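Local coordinates for amphoterin-induced protein 1 (PDB 2XOT), which promotes growth and fasciculation of neurites from hippocampal neurons and forms homodimers through its extracellular leucine-rich repeats, at residues W189-L194 and S212-R217. Numbering follows the deposited sequence.
Sequences WVKNGL and SHWQYR
K191 and W214 both set CG opposite their own carbonyl carbon (chi1 -59° and -66°), and with both CA-CB bonds aimed across the gap the two side chains cross at about a right angle. CB of K191 sits over the six-membered ring of W214 near its rim, 3.9 Å from the centroid and 17° off the normal, which meets the criteria for a CH-pi contact. Beyond CG the lysine is extended and runs out past the CZ2–NE1 rim: CG of K191 comes 3.6 Å from CZ2 of W214, and CD of K191 reaches NE1 of W214, also at 3.6 Å. Elsewhere on the indole rim, L194 CD2 sits at the ring edge, near its plane, 3.8 Å from W214 CH2, an apolar contact without face stacking.

No direct hydrogen bond links the segments, but a water does: it accepts from K191 NZ at 2.7 Å and from W214 NE1 at 2.9 Å, lying in the indole plane. NZ of K191 also bonds to the backbone O of Q184, while the backbone O of K191 bonds to S221. Flanked by L219, S221 and V222, the tryptophan is buried where helices 188-191 and 205-216 pack within the C-terminal leucine-rich-repeat cap (LRRCT), next to 194-195, the last strand of the solenoid sheet.

One lysine thus serves two chemistries: CB packs against the aromatic face while the rest of the chain passes the rim to bring NZ to the water beside NE1. Bonded to a carbonyl and that water, the amino group probably stays charged; H213 NE2, 4.4 Å from NZ, would then tend to remain neutral.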
# COMPACT_ATOMS: atom_id res chain seq x y z
N TRP B 189 -9.83 -14.64 -11.53
CA TRP B 189 -9.26 -13.58 -10.67
C TRP B 189 -10.29 -12.73 -9.94
O TRP B 189 -9.98 -12.16 -8.88
CB TRP B 189 -8.27 -12.66 -11.42
CG TRP B 189 -8.80 -11.77 -12.51
CD1 TRP B 189 -8.73 -11.99 -13.87
CD2 TRP B 189 -9.38 -10.46 -12.36
NE1 TRP B 189 -9.26 -10.94 -14.55
CE2 TRP B 189 -9.67 -9.98 -13.65
CE3 TRP B 189 -9.71 -9.66 -11.25
CZ2 TRP B 189 -10.27 -8.73 -13.88
CZ3 TRP B 189 -10.30 -8.43 -11.47
CH2 TRP B 189 -10.58 -7.97 -12.77
N VAL B 190 -11.50 -12.64 -10.48
CA VAL B 190 -12.61 -12.03 -9.77
C VAL B 190 -13.18 -13.04 -8.76
O VAL B 190 -13.37 -12.73 -7.59
CB VAL B 190 -13.68 -11.49 -10.72
CG1 VAL B 190 -14.87 -10.97 -9.94
CG2 VAL B 190 -13.08 -10.36 -11.58
N LYS B 191 -13.40 -14.27 -9.21
CA LYS B 191 -13.99 -15.29 -8.34
C LYS B 191 -13.10 -15.53 -7.13
O LYS B 191 -13.59 -15.88 -6.05
CB LYS B 191 -14.19 -16.62 -9.09
CG LYS B 191 -15.08 -16.61 -10.34
CD LYS B 191 -14.85 -17.90 -11.21
CE LYS B 191 -15.92 -18.07 -12.26
NZ LYS B 191 -15.67 -19.23 -13.19
N ASN B 192 -11.79 -15.40 -7.32
CA ASN B 192 -10.82 -15.64 -6.26
C ASN B 192 -11.06 -14.77 -5.01
O ASN B 192 -10.75 -15.17 -3.89
CB ASN B 192 -9.41 -15.40 -6.79
CG ASN B 192 -8.35 -15.83 -5.83
OD1 ASN B 192 -7.63 -14.99 -5.29
ND2 ASN B 192 -8.20 -17.11 -5.66
N GLY B 193 -11.60 -13.56 -5.22
CA GLY B 193 -11.92 -12.65 -4.11
C GLY B 193 -13.39 -12.35 -3.91
O GLY B 193 -13.72 -11.32 -3.35
N LEU B 194 -14.26 -13.23 -4.36
CA LEU B 194 -15.69 -13.07 -4.18
C LEU B 194 -16.13 -13.93 -3.00
O LEU B 194 -16.26 -15.15 -3.14
CB LEU B 194 -16.45 -13.50 -5.44
CG LEU B 194 -17.96 -13.34 -5.41
CD1 LEU B 194 -18.31 -11.87 -5.00
CD2 LEU B 194 -18.55 -13.74 -6.78
N SER B 212 -17.89 -26.22 -6.25
CA SER B 212 -17.06 -27.40 -6.52
C SER B 212 -15.95 -27.05 -7.51
O SER B 212 -14.80 -27.38 -7.29
CB SER B 212 -17.94 -28.54 -7.06
OG SER B 212 -17.16 -29.67 -7.42
N HIS B 213 -16.29 -26.35 -8.57
CA HIS B 213 -15.30 -25.84 -9.48
C HIS B 213 -14.29 -24.93 -8.78
O HIS B 213 -13.08 -25.14 -8.88
CB HIS B 213 -15.96 -25.12 -10.66
CG HIS B 213 -14.97 -24.49 -11.60
ND1 HIS B 213 -14.00 -25.23 -12.22
CD2 HIS B 213 -14.78 -23.21 -11.97
CE1 HIS B 213 -13.25 -24.43 -12.95
NE2 HIS B 213 -13.71 -23.19 -12.82
N TRP B 214 -14.79 -23.94 -8.02
CA TRP B 214 -13.92 -22.99 -7.33
C TRP B 214 -12.97 -23.69 -6.37
O TRP B 214 -11.81 -23.28 -6.21
CB TRP B 214 -14.76 -21.96 -6.56
CG TRP B 214 -15.58 -21.04 -7.42
CD1 TRP B 214 -15.98 -21.23 -8.71
CD2 TRP B 214 -16.14 -19.80 -7.01
NE1 TRP B 214 -16.74 -20.16 -9.13
CE2 TRP B 214 -16.85 -19.27 -8.10
CE3 TRP B 214 -16.11 -19.07 -5.82
CZ2 TRP B 214 -17.52 -18.06 -8.05
CZ3 TRP B 214 -16.78 -17.87 -5.77
CH2 TRP B 214 -17.47 -17.38 -6.87
N GLN B 215 -13.46 -24.75 -5.73
CA GLN B 215 -12.63 -25.57 -4.85
C GLN B 215 -11.52 -26.33 -5.60
O GLN B 215 -10.36 -26.36 -5.16
CB GLN B 215 -13.51 -26.56 -4.10
CG GLN B 215 -12.78 -27.29 -3.00
CD GLN B 215 -13.60 -28.38 -2.38
OE1 GLN B 215 -14.18 -29.21 -3.07
NE2 GLN B 215 -13.68 -28.38 -1.05
N TYR B 216 -11.88 -26.96 -6.71
CA TYR B 216 -10.90 -27.64 -7.56
C TYR B 216 -9.80 -26.65 -8.02
O TYR B 216 -8.63 -26.99 -8.07
CB TYR B 216 -11.61 -28.29 -8.76
CG TYR B 216 -10.68 -28.70 -9.89
CD1 TYR B 216 -9.96 -29.88 -9.84
CD2 TYR B 216 -10.52 -27.89 -11.01
CE1 TYR B 216 -9.10 -30.26 -10.89
CE2 TYR B 216 -9.67 -28.25 -12.06
CZ TYR B 216 -8.96 -29.43 -11.99
OH TYR B 216 -8.13 -29.78 -13.03
N ARG B 217 -10.20 -25.42 -8.30
CA ARG B 217 -9.28 -24.36 -8.71
C ARG B 217 -8.48 -23.77 -7.56
O ARG B 217 -7.59 -22.92 -7.78
CB ARG B 217 -10.04 -23.26 -9.44
CG ARG B 217 -10.58 -23.67 -10.83
CD ARG B 217 -9.47 -23.78 -11.87
NE ARG B 217 -8.50 -22.70 -11.68
CZ ARG B 217 -8.49 -21.53 -12.32
NH1 ARG B 217 -9.36 -21.26 -13.27
NH2 ARG B 217 -7.55 -20.64 -12.02
O HOH W 1 -17.02 -21.21 -11.86